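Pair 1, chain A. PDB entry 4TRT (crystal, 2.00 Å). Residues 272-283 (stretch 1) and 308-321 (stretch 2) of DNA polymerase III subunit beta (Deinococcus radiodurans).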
# COMPACT_ATOMS: atom_id res chain seq x y z
N ALA A 272 9.62 -9.40 24.54
CA ALA A 272 10.70 -9.28 25.51
C ALA A 272 11.57 -8.11 25.02
O ALA A 272 12.80 -8.23 24.94
CB ALA A 272 11.51 -10.56 25.58
N ASN A 273 10.92 -7.00 24.67
CA ASN A 273 11.60 -5.81 24.14
C ASN A 273 12.40 -6.08 22.86
O ASN A 273 13.46 -5.50 22.65
CB ASN A 273 12.50 -5.20 25.22
CG ASN A 273 11.72 -4.92 26.50
OD1 ASN A 273 10.55 -4.54 26.46
ND2 ASN A 273 12.36 -5.16 27.65
N ASN A 274 11.86 -6.96 22.00
CA ASN A 274 12.51 -7.34 20.75
C ASN A 274 13.99 -7.67 20.95
O ASN A 274 14.83 -7.21 20.20
CB ASN A 274 12.38 -6.22 19.72
CG ASN A 274 10.96 -5.70 19.58
OD1 ASN A 274 10.07 -6.44 19.20
ND2 ASN A 274 10.76 -4.43 19.90
N ARG A 275 14.29 -8.47 21.96
CA ARG A 275 15.68 -8.70 22.37
C ARG A 275 16.59 -9.28 21.27
O ARG A 275 16.31 -10.35 20.71
CB ARG A 275 15.70 -9.60 23.60
CG ARG A 275 17.06 -9.80 24.21
CD ARG A 275 16.99 -10.80 25.34
NE ARG A 275 18.32 -11.07 25.87
CZ ARG A 275 18.93 -10.36 26.81
NH1 ARG A 275 18.33 -9.31 27.37
NH2 ARG A 275 20.15 -10.70 27.20
N VAL A 276 17.69 -8.58 20.98
CA VAL A 276 18.74 -9.09 20.11
C VAL A 276 20.12 -8.97 20.78
O VAL A 276 20.48 -7.89 21.28
CB VAL A 276 18.76 -8.36 18.75
CG1 VAL A 276 18.95 -6.85 18.94
CG2 VAL A 276 19.85 -8.93 17.84
N GLU A 277 20.86 -10.07 20.78
CA GLU A 277 22.19 -10.10 21.36
C GLU A 277 23.23 -9.72 20.30
O GLU A 277 23.15 -10.15 19.15
CB GLU A 277 22.49 -11.48 21.96
CG GLU A 277 23.94 -11.74 22.36
CD GLU A 277 24.19 -13.22 22.68
OE1 GLU A 277 23.35 -13.83 23.40
OE2 GLU A 277 25.20 -13.78 22.21
N PHE A 278 24.16 -8.87 20.70
CA PHE A 278 25.30 -8.49 19.87
C PHE A 278 26.50 -9.13 20.53
O PHE A 278 26.77 -8.85 21.70
CB PHE A 278 25.52 -6.99 19.93
CG PHE A 278 24.72 -6.19 18.95
CD1 PHE A 278 23.35 -6.34 18.87
CD2 PHE A 278 25.33 -5.23 18.18
CE1 PHE A 278 22.61 -5.58 17.99
CE2 PHE A 278 24.60 -4.47 17.29
CZ PHE A 278 23.23 -4.64 17.21
N LEU A 279 27.22 -10.00 19.82
CA LEU A 279 28.45 -10.57 20.35
C LEU A 279 29.59 -10.22 19.40
O LEU A 279 29.64 -10.67 18.27
CB LEU A 279 28.35 -12.09 20.50
CG LEU A 279 29.61 -12.85 20.96
CD1 LEU A 279 30.00 -12.41 22.36
CD2 LEU A 279 29.36 -14.35 20.90
N VAL A 280 30.51 -9.39 19.88
CA VAL A 280 31.71 -9.02 19.12
C VAL A 280 32.85 -9.92 19.58
O VAL A 280 33.15 -9.99 20.77
CB VAL A 280 32.08 -7.53 19.32
CG1 VAL A 280 33.28 -7.14 18.45
CG2 VAL A 280 30.88 -6.62 19.05
N SER A 281 33.49 -10.60 18.64
CA SER A 281 34.62 -11.44 18.92
C SER A 281 35.39 -11.80 17.65
O SER A 281 34.77 -12.10 16.63
CB SER A 281 34.14 -12.73 19.58
OG SER A 281 35.26 -13.36 20.15
N GLU A 282 36.72 -11.77 17.73
CA GLU A 282 37.60 -12.27 16.66
C GLU A 282 37.26 -11.72 15.29
O GLU A 282 37.16 -12.46 14.33
CB GLU A 282 37.60 -13.80 16.65
CG GLU A 282 38.14 -14.40 17.94
CD GLU A 282 38.22 -15.91 17.90
OE1 GLU A 282 37.20 -16.55 17.58
OE2 GLU A 282 39.29 -16.45 18.21
N GLY A 283 37.10 -10.40 15.20
CA GLY A 283 36.78 -9.73 13.95
C GLY A 283 35.43 -10.10 13.38
O GLY A 283 35.23 -9.99 12.17
N GLU A 308 38.96 -3.63 24.89
CA GLU A 308 38.34 -4.96 25.02
C GLU A 308 38.35 -5.65 23.65
O GLU A 308 38.11 -5.00 22.62
CB GLU A 308 36.89 -4.83 25.50
CG GLU A 308 36.71 -4.20 26.87
CD GLU A 308 37.30 -5.03 27.99
OE1 GLU A 308 37.30 -6.28 27.90
OE2 GLU A 308 37.79 -4.43 28.96
N GLN A 309 38.64 -6.95 23.64
CA GLN A 309 38.63 -7.74 22.40
C GLN A 309 37.34 -8.53 22.21
O GLN A 309 37.14 -9.12 21.15
CB GLN A 309 39.81 -8.70 22.36
CG GLN A 309 41.16 -8.01 22.21
CD GLN A 309 41.65 -7.41 23.50
OE1 GLN A 309 41.68 -8.08 24.53
NE2 GLN A 309 42.05 -6.14 23.46
N ALA A 310 36.48 -8.56 23.23
CA ALA A 310 35.20 -9.26 23.11
C ALA A 310 34.16 -8.59 23.98
O ALA A 310 34.48 -8.06 25.03
CB ALA A 310 35.34 -10.73 23.46
N MET A 311 32.91 -8.60 23.52
CA MET A 311 31.82 -8.02 24.29
C MET A 311 30.49 -8.62 23.86
O MET A 311 30.26 -8.88 22.67
CB MET A 311 31.78 -6.49 24.13
CG MET A 311 31.01 -5.79 25.22
SD MET A 311 31.07 -3.98 25.13
CE MET A 311 32.71 -3.62 25.77
N SER A 312 29.63 -8.82 24.85
CA SER A 312 28.28 -9.31 24.64
C SER A 312 27.28 -8.30 25.19
O SER A 312 27.33 -7.94 26.37
CB SER A 312 28.09 -10.65 25.33
OG SER A 312 26.82 -11.17 24.95
N LEU A 313 26.38 -7.85 24.33
CA LEU A 313 25.38 -6.85 24.69
C LEU A 313 24.00 -7.29 24.21
O LEU A 313 23.89 -8.14 23.33
CB LEU A 313 25.72 -5.49 24.06
CG LEU A 313 27.15 -4.96 24.19
CD1 LEU A 313 27.94 -5.25 22.92
CD2 LEU A 313 27.15 -3.47 24.50
N ALA A 314 22.96 -6.73 24.83
CA ALA A 314 21.57 -6.99 24.45
C ALA A 314 20.88 -5.66 24.19
O ALA A 314 20.95 -4.75 25.02
CB ALA A 314 20.85 -7.73 25.57
N PHE A 315 20.20 -5.58 23.05
CA PHE A 315 19.48 -4.38 22.61
C PHE A 315 18.05 -4.71 22.15
O PHE A 315 17.77 -5.80 21.66
CB PHE A 315 20.20 -3.72 21.42
CG PHE A 315 21.55 -3.15 21.75
CD1 PHE A 315 21.68 -1.99 22.50
CD2 PHE A 315 22.71 -3.75 21.28
CE1 PHE A 315 22.93 -1.46 22.79
CE2 PHE A 315 23.97 -3.23 21.58
CZ PHE A 315 24.08 -2.08 22.33
N ASN A 316 17.17 -3.71 22.24
CA ASN A 316 15.87 -3.72 21.55
C ASN A 316 16.14 -3.59 20.05
O ASN A 316 16.55 -2.51 19.58
CB ASN A 316 15.03 -2.54 22.08
CG ASN A 316 13.62 -2.48 21.51
OD1 ASN A 316 13.36 -2.84 20.35
ND2 ASN A 316 12.71 -2.00 22.32
N ALA A 317 15.91 -4.68 19.30
CA ALA A 317 16.16 -4.68 17.84
C ALA A 317 15.44 -3.55 17.08
O ALA A 317 15.97 -3.01 16.10
CB ALA A 317 15.81 -6.03 17.22
N ARG A 318 14.23 -3.21 17.49
CA ARG A 318 13.49 -2.14 16.84
C ARG A 318 14.21 -0.80 17.03
O ARG A 318 14.32 0.00 16.10
CB ARG A 318 12.04 -2.03 17.36
CG ARG A 318 11.29 -0.84 16.73
CD ARG A 318 9.81 -0.83 17.06
NE ARG A 318 9.10 -2.04 16.62
CZ ARG A 318 8.70 -2.30 15.37
NH1 ARG A 318 8.95 -1.44 14.38
NH2 ARG A 318 8.06 -3.44 15.10
N HIS A 319 14.69 -0.56 18.25
CA HIS A 319 15.47 0.66 18.54
C HIS A 319 16.78 0.66 17.80
O HIS A 319 17.26 1.70 17.39
CB HIS A 319 15.64 0.86 20.04
CG HIS A 319 14.31 1.11 20.75
ND1 HIS A 319 14.23 1.45 22.05
CD2 HIS A 319 12.99 1.06 20.27
CE1 HIS A 319 12.93 1.60 22.39
NE2 HIS A 319 12.18 1.37 21.30
N VAL A 320 17.36 -0.52 17.59
CA VAL A 320 18.60 -0.65 16.82
C VAL A 320 18.35 -0.19 15.38
O VAL A 320 19.11 0.61 14.83
CB VAL A 320 19.16 -2.09 16.84
CG1 VAL A 320 20.23 -2.25 15.76
CG2 VAL A 320 19.75 -2.43 18.20
N LEU A 321 17.27 -0.68 14.78
CA LEU A 321 16.93 -0.33 13.41
C LEU A 321 16.58 1.15 13.30
O LEU A 321 16.99 1.80 12.33
CB LEU A 321 15.80 -1.20 12.88
CG LEU A 321 16.18 -2.68 12.68
CD1 LEU A 321 14.99 -3.47 12.16
CD2 LEU A 321 17.38 -2.82 11.76

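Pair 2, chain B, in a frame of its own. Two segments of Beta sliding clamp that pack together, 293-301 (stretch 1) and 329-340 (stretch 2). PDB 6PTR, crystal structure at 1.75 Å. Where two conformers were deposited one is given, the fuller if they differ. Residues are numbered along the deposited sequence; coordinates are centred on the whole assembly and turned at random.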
# COMPACT_ATOMS: atom_id res chain seq x y z
N GLY B 293 -9.13 4.36 22.43
CA GLY B 293 -8.32 5.50 22.79
C GLY B 293 -6.85 5.13 22.71
O GLY B 293 -6.48 3.96 22.61
N ARG B 294 -6.03 6.17 22.76
CA ARG B 294 -4.59 6.04 22.64
C ARG B 294 -3.91 6.74 23.79
O ARG B 294 -2.85 7.34 23.63
CB ARG B 294 -4.11 6.62 21.31
CG ARG B 294 -5.08 6.40 20.17
CD ARG B 294 -4.40 5.90 18.92
NE ARG B 294 -5.27 4.94 18.23
CZ ARG B 294 -4.98 3.65 18.06
NH1 ARG B 294 -5.84 2.87 17.42
NH2 ARG B 294 -3.84 3.15 18.51
N ALA B 295 -4.52 6.71 24.98
CA ALA B 295 -3.96 7.45 26.09
C ALA B 295 -2.66 6.80 26.54
O ALA B 295 -2.54 5.57 26.59
CB ALA B 295 -4.96 7.50 27.26
N VAL B 296 -1.66 7.63 26.84
CA VAL B 296 -0.47 7.19 27.55
C VAL B 296 -0.31 8.11 28.76
O VAL B 296 -0.46 9.33 28.64
CB VAL B 296 0.79 7.19 26.66
CG1 VAL B 296 1.04 8.57 26.05
CG2 VAL B 296 2.02 6.74 27.46
N LYS B 297 -0.08 7.51 29.93
CA LYS B 297 0.13 8.25 31.16
C LYS B 297 1.62 8.46 31.38
O LYS B 297 2.40 7.51 31.34
CB LYS B 297 -0.45 7.49 32.36
CG LYS B 297 -0.12 8.16 33.67
CD LYS B 297 -0.91 7.60 34.86
CE LYS B 297 -0.47 6.23 35.26
NZ LYS B 297 -1.08 5.97 36.61
N LEU B 298 2.00 9.72 31.55
CA LEU B 298 3.36 10.10 31.91
C LEU B 298 3.38 10.34 33.41
O LEU B 298 2.67 11.22 33.91
CB LEU B 298 3.81 11.37 31.18
CG LEU B 298 4.15 11.29 29.69
CD1 LEU B 298 3.02 10.76 28.87
CD2 LEU B 298 4.58 12.68 29.16
N THR B 299 4.18 9.57 34.11
CA THR B 299 4.42 9.81 35.53
C THR B 299 5.79 10.45 35.65
O THR B 299 6.81 9.79 35.42
CB THR B 299 4.34 8.51 36.32
OG1 THR B 299 3.02 7.96 36.16
CG2 THR B 299 4.60 8.78 37.80
N ILE B 300 5.81 11.73 35.99
CA ILE B 300 7.03 12.53 35.92
C ILE B 300 7.52 12.77 37.33
O ILE B 300 6.78 13.28 38.18
CB ILE B 300 6.80 13.87 35.20
CG1 ILE B 300 5.94 13.68 33.95
CG2 ILE B 300 8.14 14.49 34.80
CD1 ILE B 300 5.44 14.99 33.39
N GLU B 301 8.76 12.36 37.58
CA GLU B 301 9.41 12.55 38.86
C GLU B 301 10.79 13.15 38.60
O GLU B 301 11.20 13.32 37.45
CB GLU B 301 9.51 11.22 39.63
CG GLU B 301 8.30 10.94 40.52
CD GLU B 301 7.60 9.62 40.21
OE1 GLU B 301 6.48 9.41 40.74
OE2 GLU B 301 8.15 8.79 39.46
N PRO B 329 6.31 16.40 41.34
CA PRO B 329 5.92 15.24 40.52
C PRO B 329 4.53 15.43 39.91
O PRO B 329 3.66 16.09 40.47
CB PRO B 329 5.94 14.08 41.53
CG PRO B 329 6.97 14.53 42.57
CD PRO B 329 6.78 16.02 42.68
N LEU B 330 4.34 14.86 38.72
CA LEU B 330 3.10 15.08 37.99
C LEU B 330 2.75 13.81 37.24
O LEU B 330 3.62 13.19 36.62
CB LEU B 330 3.23 16.26 37.02
CG LEU B 330 2.09 16.56 36.05
CD1 LEU B 330 0.82 16.93 36.79
CD2 LEU B 330 2.50 17.68 35.12
N GLU B 331 1.47 13.45 37.27
CA GLU B 331 0.92 12.41 36.40
C GLU B 331 -0.00 13.08 35.40
O GLU B 331 -0.95 13.78 35.79
CB GLU B 331 0.16 11.36 37.21
CG GLU B 331 1.01 10.55 38.16
CD GLU B 331 0.29 9.30 38.66
OE1 GLU B 331 -0.55 9.42 39.56
OE2 GLU B 331 0.56 8.20 38.13
N ILE B 332 0.28 12.90 34.12
CA ILE B 332 -0.45 13.58 33.06
C ILE B 332 -0.55 12.64 31.87
O ILE B 332 0.40 11.92 31.54
CB ILE B 332 0.23 14.92 32.70
CG1 ILE B 332 -0.62 15.71 31.69
CG2 ILE B 332 1.64 14.69 32.16
CD1 ILE B 332 -0.15 17.21 31.57
N GLY B 333 -1.72 12.65 31.23
CA GLY B 333 -1.98 11.76 30.11
C GLY B 333 -2.05 12.56 28.82
O GLY B 333 -2.47 13.71 28.81
N PHE B 334 -1.67 11.91 27.72
CA PHE B 334 -1.79 12.45 26.38
C PHE B 334 -2.18 11.35 25.41
O PHE B 334 -1.95 10.17 25.66
CB PHE B 334 -0.46 13.06 25.87
CG PHE B 334 -0.03 14.28 26.62
CD1 PHE B 334 -0.65 15.50 26.40
CD2 PHE B 334 1.00 14.22 27.55
CE1 PHE B 334 -0.25 16.64 27.09
CE2 PHE B 334 1.40 15.34 28.25
CZ PHE B 334 0.78 16.56 28.02
N ASN B 335 -2.78 11.76 24.30
CA ASN B 335 -2.94 10.89 23.15
C ASN B 335 -1.57 10.54 22.60
O ASN B 335 -0.79 11.43 22.23
CB ASN B 335 -3.80 11.61 22.10
CG ASN B 335 -4.01 10.79 20.85
OD1 ASN B 335 -3.05 10.28 20.26
ND2 ASN B 335 -5.26 10.70 20.41
N SER B 336 -1.24 9.24 22.57
CA SER B 336 0.11 8.82 22.19
C SER B 336 0.41 9.15 20.74
O SER B 336 1.55 9.49 20.40
CB SER B 336 0.27 7.32 22.45
OG SER B 336 -0.71 6.58 21.73
N ARG B 337 -0.57 9.00 19.85
CA ARG B 337 -0.34 9.36 18.45
C ARG B 337 -0.05 10.85 18.31
O ARG B 337 0.81 11.25 17.53
CB ARG B 337 -1.54 8.97 17.59
CG ARG B 337 -1.30 9.25 16.11
CD ARG B 337 -0.07 8.50 15.60
NE ARG B 337 0.98 9.41 15.15
CZ ARG B 337 2.17 9.02 14.70
NH1 ARG B 337 3.06 9.92 14.29
NH2 ARG B 337 2.47 7.72 14.68
N TYR B 338 -0.76 11.69 19.07
CA TYR B 338 -0.50 13.12 18.98
C TYR B 338 0.88 13.46 19.52
O TYR B 338 1.55 14.35 18.99
CB TYR B 338 -1.58 13.91 19.74
CG TYR B 338 -2.97 13.79 19.15
CD1 TYR B 338 -3.18 13.23 17.89
CD2 TYR B 338 -4.08 14.26 19.85
CE1 TYR B 338 -4.46 13.14 17.34
CE2 TYR B 338 -5.37 14.17 19.32
CZ TYR B 338 -5.55 13.61 18.06
OH TYR B 338 -6.81 13.51 17.52
N LEU B 339 1.32 12.77 20.57
CA LEU B 339 2.69 12.97 21.05
C LEU B 339 3.70 12.60 19.98
O LEU B 339 4.68 13.33 19.77
CB LEU B 339 2.95 12.13 22.31
CG LEU B 339 2.41 12.61 23.64
CD1 LEU B 339 2.62 11.49 24.66
CD2 LEU B 339 3.11 13.88 24.09
N LEU B 340 3.49 11.48 19.29
CA LEU B 340 4.42 11.11 18.23
C LEU B 340 4.36 12.11 17.07
O LEU B 340 5.40 12.44 16.49
CB LEU B 340 4.11 9.70 17.75
CG LEU B 340 4.42 8.66 18.83
CD1 LEU B 340 3.98 7.28 18.38
CD2 LEU B 340 5.90 8.67 19.15
O HOH W 1 -1.41 4.59 23.69

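The sharpest difference lies on the sheet face that carries Glu A277 in pair 1 and Lys B297 in pair 2, two residues of opposite charge whose CA atoms superpose within 0.1 Å. In pair 2 the lysine makes a salt bridge across the strands, Lys B297 NZ to Glu B331 OE2 at 3.2 Å. In pair 1 the position of Glu B331 is held by Ser A312, and the contact is merely close packing, Glu A277 CG to Ser A312 OG at 3.9 Å; Glu A277 OE2 is hydrogen-bonded elsewhere in the structure.

The framework beneath is the same: two antiparallel strands, their directions 158° apart in pair 1 and 156° in pair 2, the second running straight into a helix. Fourteen central residues superpose with an RMSD of 0.3 Å. Reciprocal backbone hydrogen bonds join Val A276 with Phe A315, Phe A278 with Leu A313 and Val A280 with Met A311; their counterparts are Val B296 with Phe B334, Leu B298 with Ile B332 and Ile B300 with Leu B330. One further bond ties the helix start to the residue just before the first strand, Ala A317 N to Asn A274 O at 2.9 Å and Ser B336 N to Arg B294 O at 2.7 Å.

The opposite face is apolar in both, but filled differently. In pair 1 the edge of Phe A315 meets the face of Phe A278, with centroids 5.0 Å apart and planes at 78°, while Phe A278 CZ reaches Val A320 CG1 at 4.1 Å. In pair 2 Leu B298 stands at the position of Phe A278: its CD2 lies at the edge of the Phe B334 ring, 4.2 Å from Phe B334 CD2. Both valines pack against the first helix residue, Val A276 CG1 3.7 Å from Ala A317 CB and Val B296 CG1 3.9 Å from Ser B336 CB; in pair 2 Val B296 CG1 also lies 3.6 Å from CD1 of the larger helix residue Leu B339.

Asn A316 and Asn B335 coincide in backbone and side chain, and both cap the helix. Asn A316 OD1 accepts weak bonds from Arg A318 N (3.0 Å) and His A319 N (3.4 Å), and also a well-aligned hydrogen bond across the stretches from Asn A274 ND2 at 3.1 Å. Asn B335 OD1 accepts from Tyr B338 N at 2.9 Å; Arg B294, at the Asn A274 position, instead approaches the helix start with CB 3.4 Å from Ser B336 OG. That hydroxyl accepts from a water, 2.9 Å from Ser B336 OG, which also donates to Ala B295 O at 3.3 Å. Ala A317, the matching residue, has no hydroxyl to hold such a bridge.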